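Local coordinates for lipid Binding Protein (Caenorhabditis elegans, PDB 6C1Z), which binds unsaturated fatty acids such as oleic acid and carries them from the lysosome to the nucleus, where it activates transcription of longevity genes, at residues N19-L24 against A36-S41; K25-G30 against A78-S83; S108-T113 against T123-S128. All coordinates share one frame; numbering follows the deposited sequence.

Contact 1 (N19-L24 against A36-S41); sequences NFEEYL and AASLTS. With SO4 (sulfate ion), chain C.
The F20 ring comes edge-on to the other helix: its CG lies anti to the backbone N (chi1 -176°), which sends the ring from the first turn of helix 20-27 toward A37 and S38. A37 O lies 3.8 Å from F20 CE2, in the plane of the ring at its edge, while F20 CD2 sits 3.8 Å from S38 CA. L24, one turn on, carries CG beside its own backbone N, anti to the carbonyl carbon, and has an extended end; its CD1 lies over one face of the F20 ring, toward the rim, and also touches A37 CB at 3.8 Å. These two helices, 20-27 and 31-39, form the helix-turn-helix lid inserted after the first strand of the fatty-acid-binding-protein barrel, and this packing joins the start of one to the end of the other. E21 runs out extended alongside S38, where E21 OE1 stays 3.5 Å from S38 OG. That hydroxyl takes the crowded position between N and C (chi1 67°) and is hydrogen-bonded to K35 O and R34 O, back in its own helix. A sulfate ion, probably from the crystallisation liquor, sits at the start of helix 20-27, accepting F20 N on O2 at 2.9 Å and E21 N on O3 at 2.9 Å, the latter bond nearly straight at 176°; S17 OG also binds it. R133 makes a cation-pi contact with the F20 ring.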
ATOM      1  N   ASN A  19      12.742  -5.948  -1.683  1.00 25.88           N
ATOM      2  CA  ASN A  19      11.873  -7.095  -1.948  1.00 24.07           C
ATOM      3  C   ASN A  19      10.553  -6.726  -2.630  1.00 22.95           C
ATOM      4  O   ASN A  19       9.596  -7.519  -2.607  1.00 23.98           O
ATOM      5  CB  ASN A  19      11.606  -7.914  -0.676  1.00 25.78           C
ATOM      6  CG  ASN A  19      12.746  -8.819  -0.321  1.00 37.97           C
ATOM      7  OD1 ASN A  19      13.742  -8.904  -1.035  1.00 42.07           O
ATOM      8  ND2 ASN A  19      12.614  -9.502   0.804  1.00 44.75           N
ATOM      9  N   PHE A  20      10.436  -5.562  -3.271  1.00 22.55           N
ATOM     10  CA  PHE A  20       9.165  -5.234  -3.918  1.00 21.97           C
ATOM     11  C   PHE A  20       8.891  -6.140  -5.114  1.00 22.08           C
ATOM     12  O   PHE A  20       7.780  -6.667  -5.254  1.00 20.87           O
ATOM     13  CB  PHE A  20       9.111  -3.756  -4.316  1.00 22.28           C
ATOM     14  CG  PHE A  20       7.791  -3.321  -4.899  1.00 24.29           C
ATOM     15  CD1 PHE A  20       6.586  -3.640  -4.284  1.00 26.14           C
ATOM     16  CD2 PHE A  20       7.752  -2.573  -6.050  1.00 25.23           C
ATOM     17  CE1 PHE A  20       5.382  -3.212  -4.809  1.00 22.81           C
ATOM     18  CE2 PHE A  20       6.543  -2.150  -6.584  1.00 26.28           C
ATOM     19  CZ  PHE A  20       5.363  -2.475  -5.962  1.00 25.31           C
ATOM     20  N   GLU A  21       9.875  -6.314  -6.005  1.00 23.80           N
ATOM     21  CA  GLU A  21       9.676  -7.197  -7.147  1.00 23.80           C
ATOM     22  C   GLU A  21       9.356  -8.616  -6.689  1.00 25.10           C
ATOM     23  O   GLU A  21       8.498  -9.286  -7.280  1.00 24.75           O
ATOM     24  CB  GLU A  21      10.912  -7.164  -8.052  1.00 26.77           C
ATOM     25  CG  GLU A  21      10.773  -7.975  -9.338  1.00 26.97           C
ATOM     26  CD  GLU A  21      11.975  -7.862 -10.271  1.00 33.28           C
ATOM     27  OE1 GLU A  21      12.799  -6.940 -10.091  1.00 36.88           O
ATOM     28  OE2 GLU A  21      12.089  -8.699 -11.188  1.00 40.41           O
ATOM     29  N   GLU A  22      10.033  -9.085  -5.626  1.00 23.96           N
ATOM     30  CA  GLU A  22       9.786 -10.420  -5.071  1.00 24.15           C
ATOM     31  C   GLU A  22       8.384 -10.525  -4.484  1.00 21.78           C
ATOM     32  O   GLU A  22       7.727 -11.567  -4.623  1.00 24.01           O
ATOM     33  CB  GLU A  22      10.838 -10.740  -4.014  1.00 28.83           C
ATOM     34  CG  GLU A  22      12.231 -11.000  -4.568  1.00 41.39           C
ATOM     35  CD  GLU A  22      12.303 -12.250  -5.435  1.00 85.18           C
ATOM     36  OE1 GLU A  22      11.439 -13.143  -5.285  1.00 71.36           O
ATOM     37  OE2 GLU A  22      13.230 -12.334  -6.270  1.00 68.40           O
ATOM     38  N   TYR A  23       7.912  -9.466  -3.830  1.00 21.80           N
ATOM     39  CA  TYR A  23       6.534  -9.424  -3.356  1.00 21.64           C
ATOM     40  C   TYR A  23       5.539  -9.517  -4.513  1.00 21.30           C
ATOM     41  O   TYR A  23       4.566 -10.279  -4.460  1.00 22.32           O
ATOM     42  CB  TYR A  23       6.296  -8.157  -2.503  1.00 21.56           C
ATOM     43  CG  TYR A  23       4.836  -7.893  -2.325  1.00 20.52           C
ATOM     44  CD1 TYR A  23       4.093  -8.572  -1.377  1.00 22.40           C
ATOM     45  CD2 TYR A  23       4.186  -6.993  -3.154  1.00 21.25           C
ATOM     46  CE1 TYR A  23       2.736  -8.354  -1.254  1.00 21.04           C
ATOM     47  CE2 TYR A  23       2.834  -6.776  -3.057  1.00 20.25           C
ATOM     48  CZ  TYR A  23       2.103  -7.483  -2.118  1.00 20.21           C
ATOM     49  OH  TYR A  23       0.751  -7.258  -2.041  1.00 21.20           O
ATOM     50  N   LEU A  24       5.765  -8.749  -5.567  1.00 21.01           N
ATOM     51  CA  LEU A  24       4.877  -8.819  -6.722  1.00 21.33           C
ATOM     52  C   LEU A  24       4.884 -10.211  -7.342  1.00 22.09           C
ATOM     53  O   LEU A  24       3.827 -10.727  -7.745  1.00 23.03           O
ATOM     54  CB  LEU A  24       5.281  -7.759  -7.740  1.00 22.43           C
ATOM     55  CG  LEU A  24       5.075  -6.310  -7.297  1.00 22.07           C
ATOM     56  CD1 LEU A  24       5.529  -5.344  -8.405  1.00 24.13           C
ATOM     57  CD2 LEU A  24       3.629  -6.022  -6.912  1.00 23.25           C
ATOM     58  N   ALA A  36       8.782  -3.621 -14.405  1.00 34.86           N
ATOM     59  CA  ALA A  36       8.468  -2.215 -14.655  1.00 32.60           C
ATOM     60  C   ALA A  36       7.978  -1.525 -13.389  1.00 35.32           C
ATOM     61  O   ALA A  36       8.367  -0.387 -13.096  1.00 32.35           O
ATOM     62  CB  ALA A  36       7.396  -2.118 -15.734  1.00 35.71           C
ATOM     63  N   ALA A  37       7.106  -2.190 -12.625  1.00 28.28           N
ATOM     64  CA  ALA A  37       6.553  -1.564 -11.444  1.00 28.07           C
ATOM     65  C   ALA A  37       7.634  -1.304 -10.409  1.00 26.93           C
ATOM     66  O   ALA A  37       7.574  -0.298  -9.693  1.00 30.39           O
ATOM     67  CB  ALA A  37       5.461  -2.442 -10.838  1.00 30.60           C
ATOM     68  N   SER A  38       8.628  -2.195 -10.316  1.00 29.63           N
ATOM     69  CA  SER A  38       9.667  -2.048  -9.305  1.00 30.20           C
ATOM     70  C   SER A  38      10.725  -1.024  -9.695  1.00 29.57           C
ATOM     71  O   SER A  38      11.467  -0.553  -8.826  1.00 37.62           O
ATOM     72  CB  SER A  38      10.321  -3.406  -9.011  1.00 36.65           C
ATOM     73  OG  SER A  38      11.058  -3.882 -10.117  1.00 48.56           O
ATOM     74  N   LEU A  39      10.805  -0.647 -10.972  1.00 31.42           N
ATOM     75  CA  LEU A  39      11.771   0.361 -11.379  1.00 35.25           C
ATOM     76  C   LEU A  39      11.339   1.777 -11.027  1.00 32.43           C
ATOM     77  O   LEU A  39      12.198   2.664 -10.944  1.00 42.24           O
ATOM     78  CB  LEU A  39      12.049   0.262 -12.879  1.00 38.91           C
ATOM     79  CG  LEU A  39      13.028  -0.835 -13.284  1.00 50.29           C
ATOM     80  CD1 LEU A  39      13.022  -0.980 -14.786  1.00 52.01           C
ATOM     81  CD2 LEU A  39      14.429  -0.512 -12.783  1.00 55.03           C
ATOM     82  N   THR A  40      10.050   2.025 -10.821  1.00 42.75           N
ATOM     83  CA  THR A  40       9.599   3.382 -10.562  1.00 40.08           C
ATOM     84  C   THR A  40       9.873   3.785  -9.117  1.00 35.70           C
ATOM     85  O   THR A  40      10.096   2.948  -8.237  1.00 40.03           O
ATOM     86  CB  THR A  40       8.098   3.510 -10.789  1.00 39.18           C
ATOM     87  OG1 THR A  40       7.407   2.710  -9.823  1.00 38.60           O
ATOM     88  CG2 THR A  40       7.718   3.085 -12.199  1.00 44.10           C
ATOM     89  N   SER A  41       9.845   5.100  -8.879  1.00 36.13           N
ATOM     90  CA  SER A  41       9.910   5.679  -7.538  1.00 35.34           C
ATOM     91  C   SER A  41       8.636   6.499  -7.368  1.00 33.43           C
ATOM     92  O   SER A  41       8.626   7.708  -7.652  1.00 32.85           O
ATOM     93  CB  SER A  41      11.160   6.540  -7.360  1.00 37.55           C
ATOM     94  OG  SER A  41      12.325   5.731  -7.390  1.00 44.01           O
TER
HETATM   95  S   SO4 C 202      13.048  -3.797  -5.106  1.00 27.80           S
HETATM   96  O1  SO4 C 202      12.925  -2.573  -5.890  1.00 30.41           O
HETATM   97  O2  SO4 C 202      12.426  -3.542  -3.803  1.00 24.11           O
HETATM   98  O3  SO4 C 202      12.430  -4.911  -5.800  1.00 29.31           O
HETATM   99  O4  SO4 C 202      14.483  -4.039  -4.922  1.00 32.15           O

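Contact 2 (K25-G30 against A78-S83); sequences KEIGVG and APDERS
Water carries the polar part of this contact. I27 O accepts hydrogen bonds from two waters: one lies 2.8 Å from I27 O and also donates to D80 OD2, the other accepts from R82 NH1 at 3.0 Å, lying in the guanidinium plane at its edge. A third water donates to G28 O and accepts from R82 NH2 at 3.1 Å. R82 NH1 itself comes to 3.3 Å from I27 O, but the angle is too poor for a direct bond. The arginine chain reaches this position extended from CG to NE, and its positive charge would probably polarise the I27 carbonyl.

Within the loop, D80 shapes the backbone. Its CG occupies the crowded position between N and C (chi1 66°), so that OD1 accepts R82 N at 3.0 Å from above the carboxylate plane, an Asx turn that overlaps the end of the type I turn A78-E81. OD2 is also bonded to Y84 OH. An alanine in place of D80 would probably loosen the loop, since the Asx turn, the link to Y84 and one water bridge would all be lost.

Van der Waals contact is thin: the I27 and D80 side chains cross obliquely, I27 CD1 4.0 Å from D80 OD2, and V29 CG2 approaches D80 CB at 4.2 Å. G28, with phi 104°, is the positive-phi residue of a Schellman motif that follows the helix; a beta carbon there would clash with R82 NH1 as well as with the preceding carbonyl.

Residues 25-30 are probably part of a nuclear localization signal, as in related proteins. They form the last turn of helix 20-27 and the link to helix 31-39, facing the loop between strands 74-77 and 83-91, while R82 also touches H106.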
ATOM      1  N   LYS A  25       6.060 -10.846  -7.429  1.00 22.63           N
ATOM      2  CA  LYS A  25       6.112 -12.211  -7.935  1.00 25.95           C
ATOM      3  C   LYS A  25       5.283 -13.132  -7.056  1.00 25.96           C
ATOM      4  O   LYS A  25       4.523 -13.969  -7.552  1.00 27.27           O
ATOM      5  CB  LYS A  25       7.563 -12.697  -7.997  1.00 30.24           C
ATOM      6  CG  LYS A  25       7.756 -14.096  -8.581  1.00 29.66           C
ATOM      7  CD  LYS A  25       9.233 -14.420  -8.686  1.00 36.13           C
ATOM      8  CE  LYS A  25       9.485 -15.831  -9.159  1.00 37.07           C
ATOM      9  NZ  LYS A  25      10.939 -16.146  -9.076  1.00 59.02           N
ATOM     10  N   GLU A  26       5.409 -12.985  -5.736  1.00 27.86           N
ATOM     11  CA  GLU A  26       4.704 -13.866  -4.817  1.00 27.34           C
ATOM     12  C   GLU A  26       3.194 -13.760  -4.993  1.00 27.38           C
ATOM     13  O   GLU A  26       2.485 -14.768  -4.904  1.00 29.05           O
ATOM     14  CB  GLU A  26       5.130 -13.531  -3.383  1.00 26.56           C
ATOM     15  CG  GLU A  26       4.432 -14.313  -2.284  1.00 27.59           C
ATOM     16  CD  GLU A  26       4.878 -15.749  -2.225  1.00 42.68           C
ATOM     17  OE1 GLU A  26       5.882 -16.105  -2.878  1.00 36.87           O
ATOM     18  OE2 GLU A  26       4.224 -16.537  -1.511  1.00 39.36           O
ATOM     19  N   ILE A  27       2.672 -12.555  -5.258  1.00 25.58           N
ATOM     20  CA  ILE A  27       1.224 -12.382  -5.382  1.00 25.68           C
ATOM     21  C   ILE A  27       0.715 -12.675  -6.789  1.00 27.73           C
ATOM     22  O   ILE A  27      -0.501 -12.601  -7.034  1.00 27.58           O
ATOM     23  CB  ILE A  27       0.699 -11.021  -4.893  1.00 22.86           C
ATOM     24  CG1 ILE A  27       1.221  -9.887  -5.781  1.00 23.37           C
ATOM     25  CG2 ILE A  27       1.083 -10.776  -3.431  1.00 23.08           C
ATOM     26  CD1 ILE A  27       0.465  -8.590  -5.611  1.00 23.54           C
ATOM     27  N   GLY A  28       1.591 -13.068  -7.704  1.00 26.37           N
ATOM     28  CA  GLY A  28       1.176 -13.562  -8.998  1.00 29.11           C
ATOM     29  C   GLY A  28       1.342 -12.604 -10.148  1.00 26.92           C
ATOM     30  O   GLY A  28       0.789 -12.871 -11.220  1.00 32.39           O
ATOM     31  N   VAL A  29       2.096 -11.528  -9.983  1.00 25.98           N
ATOM     32  CA  VAL A  29       2.296 -10.576 -11.071  1.00 30.60           C
ATOM     33  C   VAL A  29       3.352 -11.120 -12.023  1.00 30.54           C
ATOM     34  O   VAL A  29       4.362 -11.688 -11.591  1.00 33.35           O
ATOM     35  CB  VAL A  29       2.714  -9.216 -10.499  1.00 23.19           C
ATOM     36  CG1 VAL A  29       2.993  -8.230 -11.648  1.00 27.59           C
ATOM     37  CG2 VAL A  29       1.638  -8.680  -9.584  1.00 26.44           C
ATOM     38  N   GLY A  30       3.115 -10.956 -13.337  1.00 33.21           N
ATOM     39  CA  GLY A  30       4.039 -11.438 -14.352  1.00 36.97           C
ATOM     40  C   GLY A  30       5.340 -10.655 -14.402  1.00 30.78           C
ATOM     41  O   GLY A  30       5.497  -9.587 -13.821  1.00 31.05           O
ATOM     42  N   ALA A  78      -7.383  -3.937  -7.094  1.00 37.79           N
ATOM     43  CA  ALA A  78      -5.994  -3.605  -6.850  1.00 37.26           C
ATOM     44  C   ALA A  78      -5.300  -3.318  -8.168  1.00 33.50           C
ATOM     45  O   ALA A  78      -5.827  -3.601  -9.249  1.00 36.29           O
ATOM     46  CB  ALA A  78      -5.310  -4.752  -6.118  1.00 33.61           C
ATOM     47  N   PRO A  79      -4.105  -2.735  -8.121  1.00 42.10           N
ATOM     48  CA  PRO A  79      -3.386  -2.462  -9.369  1.00 44.30           C
ATOM     49  C   PRO A  79      -3.101  -3.695 -10.205  1.00 39.40           C
ATOM     50  O   PRO A  79      -2.940  -3.561 -11.420  1.00 43.09           O
ATOM     51  CB  PRO A  79      -2.102  -1.759  -8.903  1.00 49.28           C
ATOM     52  CG  PRO A  79      -2.055  -1.930  -7.426  1.00 59.96           C
ATOM     53  CD  PRO A  79      -3.467  -2.075  -6.974  1.00 47.11           C
ATOM     54  N   ASP A  80      -3.058  -4.898  -9.606  1.00 34.65           N
ATOM     55  CA  ASP A  80      -2.886  -6.123 -10.389  1.00 39.57           C
ATOM     56  C   ASP A  80      -4.161  -6.529 -11.140  1.00 41.17           C
ATOM     57  O   ASP A  80      -4.206  -7.598 -11.764  1.00 44.31           O
ATOM     58  CB  ASP A  80      -2.360  -7.280  -9.524  1.00 36.35           C
ATOM     59  CG  ASP A  80      -3.355  -7.740  -8.461  1.00 50.00           C
ATOM     60  OD1 ASP A  80      -4.502  -7.242  -8.426  1.00 32.40           O
ATOM     61  OD2 ASP A  80      -2.980  -8.617  -7.649  1.00 34.78           O
ATOM     62  N   GLU A  81      -5.185  -5.674 -11.093  1.00 45.33           N
ATOM     63  CA  GLU A  81      -6.451  -5.841 -11.801  1.00 50.04           C
ATOM     64  C   GLU A  81      -7.298  -6.979 -11.247  1.00 54.31           C
ATOM     65  O   GLU A  81      -8.352  -7.295 -11.817  1.00 50.84           O
ATOM     66  CB  GLU A  81      -6.269  -5.972 -13.321  1.00 56.41           C
ATOM     67  CG  GLU A  81      -5.701  -4.718 -13.971  1.00 69.45           C
ATOM     68  CD  GLU A  81      -5.315  -4.924 -15.427  1.00 76.55           C
ATOM     69  OE1 GLU A  81      -5.473  -6.055 -15.938  1.00 79.78           O
ATOM     70  OE2 GLU A  81      -4.850  -3.953 -16.060  1.00 71.34           O
ATOM     71  N   ARG A  82      -6.876  -7.595 -10.146  1.00 40.24           N
ATOM     72  CA  ARG A  82      -7.685  -8.570  -9.439  1.00 38.90           C
ATOM     73  C   ARG A  82      -8.484  -7.860  -8.356  1.00 34.71           C
ATOM     74  O   ARG A  82      -8.094  -6.804  -7.851  1.00 33.26           O
ATOM     75  CB  ARG A  82      -6.805  -9.658  -8.814  1.00 35.27           C
ATOM     76  CG  ARG A  82      -6.077 -10.489  -9.848  1.00 47.50           C
ATOM     77  CD  ARG A  82      -5.084 -11.462  -9.240  1.00 36.43           C
ATOM     78  NE  ARG A  82      -4.605 -12.369 -10.272  1.00 38.74           N
ATOM     79  CZ  ARG A  82      -3.671 -13.301 -10.106  1.00 37.15           C
ATOM     80  NH1 ARG A  82      -3.075 -13.458  -8.934  1.00 36.44           N
ATOM     81  NH2 ARG A  82      -3.323 -14.070 -11.132  1.00 40.46           N
ATOM     82  N   SER A  83      -9.606  -8.464  -7.994  1.00 33.82           N
ATOM     83  CA  SER A  83     -10.481  -7.936  -6.965  1.00 32.51           C
ATOM     84  C   SER A  83     -10.227  -8.648  -5.647  1.00 33.47           C
ATOM     85  O   SER A  83      -9.990  -9.858  -5.611  1.00 31.91           O
ATOM     86  CB  SER A  83     -11.944  -8.100  -7.355  1.00 37.90           C
ATOM     87  OG  SER A  83     -12.214  -9.445  -7.699  1.00 58.31           O
TER
HETATM   88  O   HOH W   1      -1.454 -10.601  -8.800  1.00 29.48           O
HETATM   89  O   HOH W   2      -3.087 -12.437  -6.113  1.00 29.92           O
HETATM   90  O   HOH W   3      -0.554 -15.567 -11.195  1.00 54.65           O

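Contact 3 (S108-T113 against T123-S128); sequences SSVFTT and TYQSGS. With SO4 (sulfate ion), chain B.
Four backbone bonds tie the strands in antiparallel register; the axes of these short strand segments approach to 4.7 Å. V110 and Q125 form a hydrogen-bonded pair, V110 N giving to Q125 O at 2.9 Å and Q125 N returning to V110 O; T112 and T123 form the next such pair, with T123 N reaching T112 O at 2.9 Å. All four donors lie in the plane of the carbonyl they meet. The acceptors carry more: Q125 O also meets S109 CA, and T123 O meets F111 CA, in CA-H...O contacts.

On the V110 side of the sheet, a water donates to V110 O and is hydrogen-bonded to both T112 OG1 and T123 OG1, bridging two side chains that lie side by side. At the other end S126 OG, anti to its backbone N (chi1 -175°), gives a short 2.6 Å bond to S108 O, from above the carbonyl plane. A second water also donates to S108 O; it accepts G127 N at 3.0 Å and donates to a sulfate ion, probably from the crystallisation liquor. S108 N binds that sulfate directly on O4 at 2.9 Å, whereas the bond from S108 OG to sulfate O1 is weak; this hydroxyl is also bonded to K101 N. S109 OG is bonded to Y23 OH of helix 20-27, and Y124 OH to Q122 OE1.

F111 and Y124, a non-hydrogen-bonded pair, point to the opposite side from V110. The side chains cross obliquely, with the ring planes nearly perpendicular at 86° and F111 CD1 3.5 Å from Y124 CD1.

F111 also packs against Y23 of the helical lid. Strands 109-116 and 119-126 are consecutive and antiparallel, a beta hairpin of the ten-stranded barrel characteristic of fatty-acid-binding proteins.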
ATOM      1  N   SER A 108      -3.447 -13.377  -0.711  1.00 23.91           N
ATOM      2  CA  SER A 108      -3.819 -12.290   0.170  1.00 21.19           C
ATOM      3  C   SER A 108      -2.564 -11.567   0.619  1.00 19.73           C
ATOM      4  O   SER A 108      -1.462 -12.137   0.618  1.00 23.65           O
ATOM      5  CB  SER A 108      -4.579 -12.842   1.382  1.00 25.08           C
ATOM      6  OG  SER A 108      -5.777 -13.470   0.991  1.00 26.46           O
ATOM      7  N   SER A 109      -2.741 -10.314   1.037  1.00 18.50           N
ATOM      8  CA  SER A 109      -1.635  -9.487   1.490  1.00 18.82           C
ATOM      9  C   SER A 109      -2.040  -8.696   2.720  1.00 17.83           C
ATOM     10  O   SER A 109      -3.217  -8.453   2.973  1.00 19.26           O
ATOM     11  CB  SER A 109      -1.192  -8.464   0.438  1.00 20.94           C
ATOM     12  OG  SER A 109      -0.605  -9.086  -0.691  1.00 21.35           O
ATOM     13  N   VAL A 110      -1.026  -8.284   3.496  1.00 18.49           N
ATOM     14  CA  VAL A 110      -1.206  -7.322   4.585  1.00 19.46           C
ATOM     15  C   VAL A 110      -0.272  -6.159   4.332  1.00 19.12           C
ATOM     16  O   VAL A 110       0.934  -6.361   4.154  1.00 18.80           O
ATOM     17  CB  VAL A 110      -0.919  -7.933   5.968  1.00 19.59           C
ATOM     18  CG1 VAL A 110      -1.121  -6.887   7.057  1.00 24.08           C
ATOM     19  CG2 VAL A 110      -1.834  -9.100   6.201  1.00 24.43           C
ATOM     20  N   PHE A 111      -0.825  -4.945   4.319  1.00 17.40           N
ATOM     21  CA  PHE A 111      -0.055  -3.726   4.131  1.00 18.04           C
ATOM     22  C   PHE A 111      -0.058  -2.936   5.431  1.00 19.17           C
ATOM     23  O   PHE A 111      -1.103  -2.753   6.052  1.00 23.01           O
ATOM     24  CB  PHE A 111      -0.656  -2.869   3.030  1.00 18.52           C
ATOM     25  CG  PHE A 111      -0.913  -3.610   1.756  1.00 19.60           C
ATOM     26  CD1 PHE A 111       0.111  -4.224   1.060  1.00 22.56           C
ATOM     27  CD2 PHE A 111      -2.190  -3.716   1.262  1.00 24.56           C
ATOM     28  CE1 PHE A 111      -0.153  -4.910  -0.138  1.00 23.97           C
ATOM     29  CE2 PHE A 111      -2.446  -4.398   0.067  1.00 24.35           C
ATOM     30  CZ  PHE A 111      -1.429  -4.979  -0.617  1.00 21.01           C
ATOM     31  N   THR A 112       1.113  -2.495   5.870  1.00 16.75           N
ATOM     32  CA  THR A 112       1.219  -1.703   7.085  1.00 17.30           C
ATOM     33  C   THR A 112       1.916  -0.410   6.739  1.00 17.09           C
ATOM     34  O   THR A 112       2.963  -0.443   6.092  1.00 19.35           O
ATOM     35  CB  THR A 112       2.007  -2.463   8.148  1.00 19.29           C
ATOM     36  OG1 THR A 112       1.417  -3.756   8.339  1.00 20.71           O
ATOM     37  CG2 THR A 112       1.984  -1.694   9.469  1.00 21.89           C
ATOM     38  N   THR A 113       1.329   0.721   7.155  1.00 17.60           N
ATOM     39  CA  THR A 113       1.890   2.039   6.890  1.00 17.66           C
ATOM     40  C   THR A 113       2.043   2.747   8.222  1.00 16.53           C
ATOM     41  O   THR A 113       1.098   2.845   8.996  1.00 17.73           O
ATOM     42  CB  THR A 113       0.994   2.839   5.950  1.00 17.30           C
ATOM     43  OG1 THR A 113       0.799   2.102   4.735  1.00 18.34           O
ATOM     44  CG2 THR A 113       1.589   4.160   5.584  1.00 18.26           C
ATOM     45  N   THR A 123       5.209  -1.814   4.843  1.00 18.74           N
ATOM     46  CA  THR A 123       5.519  -3.187   4.504  1.00 20.03           C
ATOM     47  C   THR A 123       4.358  -3.767   3.714  1.00 18.87           C
ATOM     48  O   THR A 123       3.198  -3.489   4.018  1.00 18.81           O
ATOM     49  CB  THR A 123       5.811  -4.062   5.744  1.00 20.90           C
ATOM     50  OG1 THR A 123       4.743  -3.948   6.696  1.00 21.28           O
ATOM     51  CG2 THR A 123       7.122  -3.653   6.400  1.00 24.66           C
ATOM     52  N   TYR A 124       4.689  -4.571   2.714  1.00 19.31           N
ATOM     53  CA  TYR A 124       3.714  -5.373   1.994  1.00 17.95           C
ATOM     54  C   TYR A 124       4.109  -6.822   2.199  1.00 18.75           C
ATOM     55  O   TYR A 124       5.216  -7.233   1.837  1.00 20.04           O
ATOM     56  CB  TYR A 124       3.690  -5.066   0.489  1.00 19.47           C
ATOM     57  CG  TYR A 124       3.807  -3.621   0.064  1.00 19.96           C
ATOM     58  CD1 TYR A 124       3.255  -2.599   0.823  1.00 19.48           C
ATOM     59  CD2 TYR A 124       4.458  -3.289  -1.114  1.00 20.31           C
ATOM     60  CE1 TYR A 124       3.368  -1.286   0.426  1.00 20.90           C
ATOM     61  CE2 TYR A 124       4.566  -1.975  -1.513  1.00 23.13           C
ATOM     62  CZ  TYR A 124       4.017  -0.993  -0.730  1.00 20.97           C
ATOM     63  OH  TYR A 124       4.148   0.323  -1.141  1.00 24.96           O
ATOM     64  N   GLN A 125       3.209  -7.589   2.802  1.00 19.51           N
ATOM     65  CA  GLN A 125       3.473  -8.973   3.158  1.00 21.56           C
ATOM     66  C   GLN A 125       2.492  -9.892   2.454  1.00 19.19           C
ATOM     67  O   GLN A 125       1.284  -9.637   2.477  1.00 20.74           O
ATOM     68  CB  GLN A 125       3.309  -9.060   4.666  1.00 24.01           C
ATOM     69  CG  GLN A 125       3.097 -10.434   5.258  1.00 36.51           C
ATOM     70  CD  GLN A 125       2.823 -10.357   6.752  1.00 41.73           C
ATOM     71  OE1 GLN A 125       3.599  -9.778   7.508  1.00 42.54           O
ATOM     72  NE2 GLN A 125       1.699 -10.905   7.169  1.00 43.26           N
ATOM     73  N   SER A 126       3.013 -10.948   1.832  1.00 20.43           N
ATOM     74  CA  SER A 126       2.191 -12.058   1.351  1.00 21.66           C
ATOM     75  C   SER A 126       3.028 -13.323   1.373  1.00 21.78           C
ATOM     76  O   SER A 126       4.196 -13.309   0.976  1.00 23.93           O
ATOM     77  CB  SER A 126       1.685 -11.813  -0.080  1.00 22.06           C
ATOM     78  OG  SER A 126       0.812 -12.840  -0.485  1.00 23.52           O
ATOM     79  N   GLY A 127       2.447 -14.402   1.895  1.00 33.21           N
ATOM     80  CA  GLY A 127       3.157 -15.673   1.961  1.00 34.14           C
ATOM     81  C   GLY A 127       4.460 -15.519   2.715  1.00 32.64           C
ATOM     82  O   GLY A 127       4.508 -14.928   3.794  1.00 31.62           O
ATOM     83  N   SER A 128       5.548 -15.969   2.101  1.00 30.27           N
ATOM     84  CA  SER A 128       6.862 -15.918   2.720  1.00 31.45           C
ATOM     85  C   SER A 128       7.589 -14.601   2.485  1.00 26.23           C
ATOM     86  O   SER A 128       8.751 -14.477   2.874  1.00 30.84           O
ATOM     87  CB  SER A 128       7.724 -17.056   2.181  1.00 41.82           C
ATOM     88  OG  SER A 128       7.920 -16.888   0.792  1.00 43.93           O
TER
HETATM   89  S   SO4 B 201      -2.885 -16.763   0.821  1.00 45.30           S
HETATM   90  O1  SO4 B 201      -4.231 -16.319   1.189  1.00 46.23           O
HETATM   91  O2  SO4 B 201      -2.327 -17.611   1.863  1.00 46.07           O
HETATM   92  O3  SO4 B 201      -2.930 -17.485  -0.447  1.00 48.90           O
HETATM   93  O4  SO4 B 201      -2.050 -15.575   0.603  1.00 45.63           O
HETATM   94  O   HOH W   4      -0.419 -14.332   2.640  1.00 29.22           O
HETATM   95  O   HOH W   5       2.515  -5.556   6.394  1.00 20.05           O

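The three contacts all involve or adjoin helix 20-27, their centres 12 to 14 Å apart. Contacts 1 and 2 share that helix, the first using its start and the second its end; they are joined where V29 N probably bonds to L24 O, and their segments alternate along the chain. Contact 3 follows both in sequence and belongs to the barrel wall. The helix rests on it through Y23, through F20 CE1 against Y124 CE2, and through I27 CG2 against S126 CB. One helix of the lid is thereby fastened to its partner helix, a strand-connecting loop and a hairpin, consistent with a cap over the barrel of a lipid carrier.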